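Side-chain contacts in bradyzoite surface antigen BSR4 (Toxoplasma gondii, PDB 2JKS), which is a zinc-binding surface antigen of the bradyzoite stage, built from two SRS domains, whose precise function is not established and which probably acts at the parasite surface: residues A[162-167]-A[175-180]; A[93-98]-A[120-125]. One frame throughout, in Å; residues are numbered along the deposited sequence.

Contact 1: residues A[162-167]-A[175-180]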
loop_
_atom_site.group_PDB
_atom_site.type_symbol
_atom_site.label_atom_id
_atom_site.label_comp_id
_atom_site.label_asym_id
_atom_site.label_seq_id
_atom_site.Cartn_x
_atom_site.Cartn_y
_atom_site.Cartn_z
ATOM N N GLU A 162 1.748 -0.272 6.345
ATOM C CA GLU A 162 2.506 0.732 5.589
ATOM C C GLU A 162 2.600 0.291 4.147
ATOM O O GLU A 162 2.793 -0.889 3.876
ATOM C CB GLU A 162 3.899 0.902 6.165
ATOM C CG GLU A 162 3.838 1.343 7.622
ATOM C CD GLU A 162 5.174 1.761 8.203
ATOM O OE1 GLU A 162 6.220 1.462 7.601
ATOM O OE2 GLU A 162 5.168 2.384 9.285
ATOM N N ALA A 163 2.470 1.256 3.229
ATOM C CA ALA A 163 2.624 1.026 1.798
ATOM C C ALA A 163 3.999 0.429 1.464
ATOM O O ALA A 163 4.995 0.745 2.111
ATOM C CB ALA A 163 2.477 2.391 1.061
ATOM N N ARG A 164 4.061 -0.403 0.444
ATOM C CA ARG A 164 5.348 -0.825 -0.111
ATOM C C ARG A 164 6.146 0.402 -0.561
ATOM O O ARG A 164 5.567 1.478 -0.842
ATOM C CB ARG A 164 5.147 -1.734 -1.319
ATOM C CG ARG A 164 4.534 -1.035 -2.538
ATOM C CD ARG A 164 3.559 -1.997 -3.182
ATOM N NE ARG A 164 4.174 -2.902 -4.125
ATOM C CZ ARG A 164 3.727 -4.146 -4.336
ATOM N NH1 ARG A 164 2.707 -4.635 -3.626
ATOM N NH2 ARG A 164 4.315 -4.918 -5.239
ATOM N N ALA A 165 7.449 0.202 -0.711
ATOM C CA ALA A 165 8.333 1.260 -1.194
ATOM C C ALA A 165 8.174 1.283 -2.703
ATOM O O ALA A 165 8.000 0.239 -3.315
ATOM C CB ALA A 165 9.838 0.963 -0.828
ATOM N N SER A 166 8.313 2.451 -3.308
ATOM C CA SER A 166 8.449 2.491 -4.779
ATOM C C SER A 166 9.765 1.764 -5.142
ATOM O O SER A 166 10.764 1.929 -4.449
ATOM C CB SER A 166 8.500 3.936 -5.240
ATOM O OG SER A 166 7.262 4.596 -4.906
ATOM N N SER A 167 9.764 0.975 -6.202
ATOM C CA SER A 167 10.918 0.119 -6.491
ATOM C C SER A 167 11.113 -0.167 -7.975
ATOM O O SER A 167 10.184 -0.072 -8.749
ATOM C CB SER A 167 10.777 -1.247 -5.765
ATOM O OG SER A 167 9.647 -1.940 -6.256
ATOM N N THR A 175 7.644 0.058 -10.130
ATOM C CA THR A 175 6.401 0.015 -9.312
ATOM C C THR A 175 6.359 1.190 -8.356
ATOM O O THR A 175 7.144 1.272 -7.409
ATOM C CB THR A 175 6.273 -1.320 -8.518
ATOM O OG1 THR A 175 6.383 -2.411 -9.442
ATOM C CG2 THR A 175 4.932 -1.409 -7.774
ATOM N N CYS A 176 5.456 2.126 -8.635
ATOM C CA CYS A 176 5.327 3.343 -7.827
ATOM C C CYS A 176 4.310 3.107 -6.706
ATOM O O CYS A 176 3.299 2.441 -6.904
ATOM C CB CYS A 176 4.869 4.552 -8.680
ATOM S SG CYS A 176 6.194 5.335 -9.653
ATOM N N ALA A 177 4.628 3.658 -5.546
ATOM C CA ALA A 177 3.700 3.732 -4.412
ATOM C C ALA A 177 3.771 5.142 -3.804
ATOM O O ALA A 177 4.538 5.996 -4.264
ATOM C CB ALA A 177 4.012 2.631 -3.391
ATOM N N TYR A 178 2.945 5.408 -2.788
ATOM C CA TYR A 178 2.543 6.771 -2.457
ATOM C C TYR A 178 2.357 6.919 -0.937
ATOM O O TYR A 178 1.895 7.978 -0.459
ATOM C CB TYR A 178 1.200 7.129 -3.169
ATOM C CG TYR A 178 1.197 6.762 -4.640
ATOM C CD1 TYR A 178 1.901 7.553 -5.571
ATOM C CD2 TYR A 178 0.566 5.597 -5.093
ATOM C CE1 TYR A 178 1.998 7.179 -6.888
ATOM C CE2 TYR A 178 0.626 5.246 -6.408
ATOM C CZ TYR A 178 1.369 6.020 -7.291
ATOM O OH TYR A 178 1.388 5.661 -8.584
ATOM N N GLY A 179 2.755 5.891 -0.186
ATOM C CA GLY A 179 2.740 5.956 1.283
ATOM C C GLY A 179 3.678 6.976 1.863
ATOM O O GLY A 179 4.626 7.397 1.203
ATOM N N LYS A 180 3.410 7.385 3.097
ATOM C CA LYS A 180 4.326 8.229 3.867
ATOM C C LYS A 180 5.828 7.846 3.749
ATOM O O LYS A 180 6.699 8.733 3.626
ATOM C CB LYS A 180 3.902 8.256 5.385
ATOM C CG LYS A 180 4.536 9.403 6.203
ATOM C CD LYS A 180 4.343 9.193 7.723
ATOM C CE LYS A 180 5.037 10.287 8.578
ATOM N NZ LYS A 180 6.489 10.000 8.837
HETATM O O HOH W 1 5.640 -5.477 -8.016
#

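Contact 2: residues A[93-98]-A[120-125]. With ZN (zinc ion), chain D; ZN (zinc ion), chain F.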
loop_
_atom_site.group_PDB
_atom_site.type_symbol
_atom_site.label_atom_id
_atom_site.label_comp_id
_atom_site.label_asym_id
_atom_site.label_seq_id
_atom_site.Cartn_x
_atom_site.Cartn_y
_atom_site.Cartn_z
ATOM N N ASP A 93 -9.707 -6.343 -0.501
ATOM C CA ASP A 93 -10.364 -5.115 -0.935
ATOM C C ASP A 93 -9.800 -3.863 -0.275
ATOM O O ASP A 93 -9.600 -2.870 -0.949
ATOM C CB ASP A 93 -11.867 -5.182 -0.700
ATOM C CG ASP A 93 -12.603 -5.976 -1.771
ATOM O OD1 ASP A 93 -11.990 -6.308 -2.815
ATOM O OD2 ASP A 93 -13.797 -6.265 -1.556
ATOM N N LEU A 94 -9.556 -3.892 1.035
ATOM C CA LEU A 94 -8.939 -2.759 1.736
ATOM C C LEU A 94 -7.534 -2.504 1.178
ATOM O O LEU A 94 -7.168 -1.364 0.928
ATOM C CB LEU A 94 -8.858 -3.002 3.246
ATOM C CG LEU A 94 -8.220 -1.882 4.103
ATOM C CD1 LEU A 94 -8.954 -0.563 4.019
ATOM C CD2 LEU A 94 -8.169 -2.279 5.507
ATOM N N LEU A 95 -6.790 -3.575 0.923
ATOM C CA LEU A 95 -5.395 -3.450 0.493
ATOM C C LEU A 95 -5.268 -3.176 -0.997
ATOM O O LEU A 95 -4.184 -2.794 -1.499
ATOM C CB LEU A 95 -4.594 -4.706 0.871
ATOM C CG LEU A 95 -4.454 -4.884 2.400
ATOM C CD1 LEU A 95 -3.689 -6.123 2.733
ATOM C CD2 LEU A 95 -3.832 -3.642 3.141
ATOM N N GLU A 96 -6.387 -3.387 -1.694
ATOM C CA GLU A 96 -6.478 -3.238 -3.150
ATOM C C GLU A 96 -5.482 -4.113 -3.866
ATOM O O GLU A 96 -4.830 -3.659 -4.791
ATOM C CB GLU A 96 -6.297 -1.791 -3.571
ATOM C CG GLU A 96 -7.456 -0.934 -3.259
ATOM C CD GLU A 96 -7.194 0.491 -3.613
ATOM O OE1 GLU A 96 -7.282 1.338 -2.715
ATOM O OE2 GLU A 96 -6.868 0.784 -4.780
ATOM N N THR A 97 -5.389 -5.367 -3.440
ATOM C CA THR A 97 -4.399 -6.291 -3.952
ATOM C C THR A 97 -5.083 -7.518 -4.549
ATOM O O THR A 97 -6.296 -7.666 -4.422
ATOM C CB THR A 97 -3.289 -6.623 -2.865
ATOM O OG1 THR A 97 -3.903 -7.008 -1.620
ATOM C CG2 THR A 97 -2.350 -5.391 -2.623
ATOM N N ASP A 98 -4.316 -8.382 -5.225
ATOM C CA ASP A 98 -4.872 -9.471 -6.067
ATOM C C ASP A 98 -5.081 -10.782 -5.342
ATOM O O ASP A 98 -5.907 -11.588 -5.747
ATOM C CB ASP A 98 -3.933 -9.781 -7.254
ATOM C CG ASP A 98 -3.713 -8.588 -8.176
ATOM O OD1 ASP A 98 -4.640 -7.752 -8.341
ATOM O OD2 ASP A 98 -2.600 -8.508 -8.741
ATOM N N LEU A 120 -2.196 -13.038 10.993
ATOM C CA LEU A 120 -2.320 -12.425 9.667
ATOM C C LEU A 120 -0.915 -12.283 9.146
ATOM O O LEU A 120 -0.085 -11.591 9.752
ATOM C CB LEU A 120 -3.062 -11.066 9.700
ATOM C CG LEU A 120 -2.987 -10.176 8.440
ATOM C CD1 LEU A 120 -3.632 -10.886 7.253
ATOM C CD2 LEU A 120 -3.657 -8.769 8.656
ATOM N N GLU A 121 -0.610 -12.983 8.058
ATOM C CA GLU A 121 0.743 -12.911 7.497
ATOM C C GLU A 121 0.651 -12.225 6.125
ATOM O O GLU A 121 0.104 -12.765 5.194
ATOM C CB GLU A 121 1.371 -14.320 7.362
ATOM C CG GLU A 121 2.681 -14.314 6.555
ATOM C CD GLU A 121 3.154 -15.699 6.263
ATOM O OE1 GLU A 121 2.432 -16.453 5.550
ATOM O OE2 GLU A 121 4.251 -16.042 6.735
ATOM N N LEU A 122 1.165 -11.003 6.012
ATOM C CA LEU A 122 1.254 -10.432 4.694
ATOM C C LEU A 122 2.488 -10.925 3.955
ATOM O O LEU A 122 3.490 -11.264 4.590
ATOM C CB LEU A 122 1.230 -8.908 4.778
ATOM C CG LEU A 122 0.036 -8.346 5.531
ATOM C CD1 LEU A 122 0.158 -6.843 5.546
ATOM C CD2 LEU A 122 -1.274 -8.800 4.932
ATOM N N HIS A 123 2.380 -11.006 2.618
ATOM C CA HIS A 123 3.493 -11.311 1.709
ATOM C C HIS A 123 3.842 -9.969 1.022
ATOM O O HIS A 123 3.071 -8.997 1.079
ATOM C CB HIS A 123 3.163 -12.400 0.633
ATOM C CG HIS A 123 2.802 -13.765 1.185
ATOM N ND1 HIS A 123 2.741 -14.901 0.397
ATOM C CD2 HIS A 123 2.522 -14.178 2.445
ATOM C CE1 HIS A 123 2.398 -15.939 1.141
ATOM N NE2 HIS A 123 2.290 -15.530 2.391
ATOM N N ASN A 124 5.001 -9.896 0.377
ATOM C CA ASN A 124 5.440 -8.600 -0.182
ATOM C C ASN A 124 4.446 -8.081 -1.188
ATOM O O ASN A 124 4.119 -6.879 -1.236
ATOM C CB ASN A 124 6.860 -8.699 -0.737
ATOM C CG ASN A 124 7.927 -8.677 0.360
ATOM O OD1 ASN A 124 7.719 -8.163 1.481
ATOM N ND2 ASN A 124 9.095 -9.220 0.035
ATOM N N GLU A 125 3.881 -9.010 -1.944
ATOM C CA GLU A 125 2.899 -8.669 -2.975
ATOM C C GLU A 125 1.587 -8.154 -2.388
ATOM O O GLU A 125 0.777 -7.548 -3.118
ATOM C CB GLU A 125 2.679 -9.850 -3.946
ATOM C CG GLU A 125 1.808 -11.047 -3.483
ATOM C CD GLU A 125 2.598 -12.179 -2.772
ATOM O OE1 GLU A 125 3.797 -11.962 -2.436
ATOM O OE2 GLU A 125 2.025 -13.288 -2.549
HETATM ZN ZN ZN D . 2.983 -14.853 -1.573
HETATM ZN ZN ZN F . -6.888 3.202 -3.767
HETATM O O HOH W 2 -1.411 -7.536 -5.420
HETATM O O HOH W 3 -9.114 4.034 -4.276
#

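Contact 1: residues A[162-167]-A[175-180]
Ser166 OG takes two hydrogen bonds: Ala177 N donates to it over 2.9 Å in a nearly straight bond (169°), and Asn183 ND2, outside the two segments, forms the second. The hydroxyl is placed for this by a first torsion of -63°, which sets OG beside its own backbone N and anti to the carbonyl carbon. At the next residue, Ser167, the backbones pair directly. Ser167 N reaches Thr175 O and Thr175 N reaches Ser167 O, each over 2.9 Å, making an antiparallel hydrogen-bonded pair, and Ser166 CA adds a CA-H...O contact to Thr175 O at 3.2 Å. This pairing is the root of the hairpin formed by strands 167-169 and 173-175 at one border of a second-domain sheet, while 162-166 is the linker arriving from strand 152-161 of the first SRS domain. Along the linker, Ala177 CB lies 3.8 Å from Arg164 CG, and the methyl of Ala163 rests on Gly179 CA at 3.6 Å. The Arg164 chain, bent at chi2 and chi3, crosses Thr175 at about a right angle, NE lying 4.0 Å from Thr175 CG2; its NH1 is hydrogen-bonded to Leu127 O of the first domain. Cys176 and Tyr178 point away from 162-167, the former tied by its disulfide to Cys301, the latter bonding through OH to Cys202 O.

Contact 2: residues A[93-98]-A[120-125]
The end of helix 91-95 and the chain leaving strand 116-121 lie side by side without a direct hydrogen bond; the nearest CA atoms, those of Thr97 and Glu125, are 7.7 Å apart. A Schellman motif ends the helix: Thr97 N bonds to Lys92 O, Glu96 N bonds weakly to Asp93 O, and Glu96 takes a positive phi of 57°. The chain thereby turns, and Thr97 points its CB toward the other segment.

Two small touches make the direct contact. Leu95 CD1 meets Leu122 CD2 methyl to methyl at 4.2 Å; both leucines are buried, Leu95 also touching Lys132 on strand 132-141. Next to this, Thr97 CG2 sets a methyl 3.8 Å from the carbonyl oxygen Glu125 O. A water bridges the same region, accepting from Asp98 N and donating to Glu125 O.

The charged side chains bind two separate zinc ions. One is held by His123 ND1 at 2.0 Å and Glu125 OE2 at 2.1 Å; the glutamate folds back to it through a bend at chi2 (-90°), and its OE2 also bonds to Arg99. The far ring nitrogen, His123 NE2, is hydrogen-bonded to Glu121 OE1, which it meets from above the carboxylate plane. The other zinc is bound by Glu96, OE1 at 2.2 Å and OE2 more loosely at 2.6 Å, together with a water and Asp205 of the second domain, while Lys132 also bonds to Glu96 OE1. The contact thus joins modest apolar packing and a water bridge to two metal sites: zinc on Glu96 links the two domains, whereas that on His123 ties together neighbouring residues of 120-125, where Glu121 probably helps to orient and polarise the imidazole.

Overall arrangement
Contact 2 closes earlier in the chain than contact 1 opens, and their centres lie 13 Å apart near the middle of the elongated molecule. Contact 2 belongs to the first SRS domain, whereas contact 1 carries the chain from that domain into the second. Both are partly buried, but contact 1 is the more extensive, with backbone and serine hydrogen bonds, while contact 2 relies on leucine packing at its buried end and water and metal chemistry around Glu125 and Glu96. They meet where Arg164 NH1 packs 3.5 Å from Glu125 O. Covalent linker and zinc bridge thus connect the same two domains by different means.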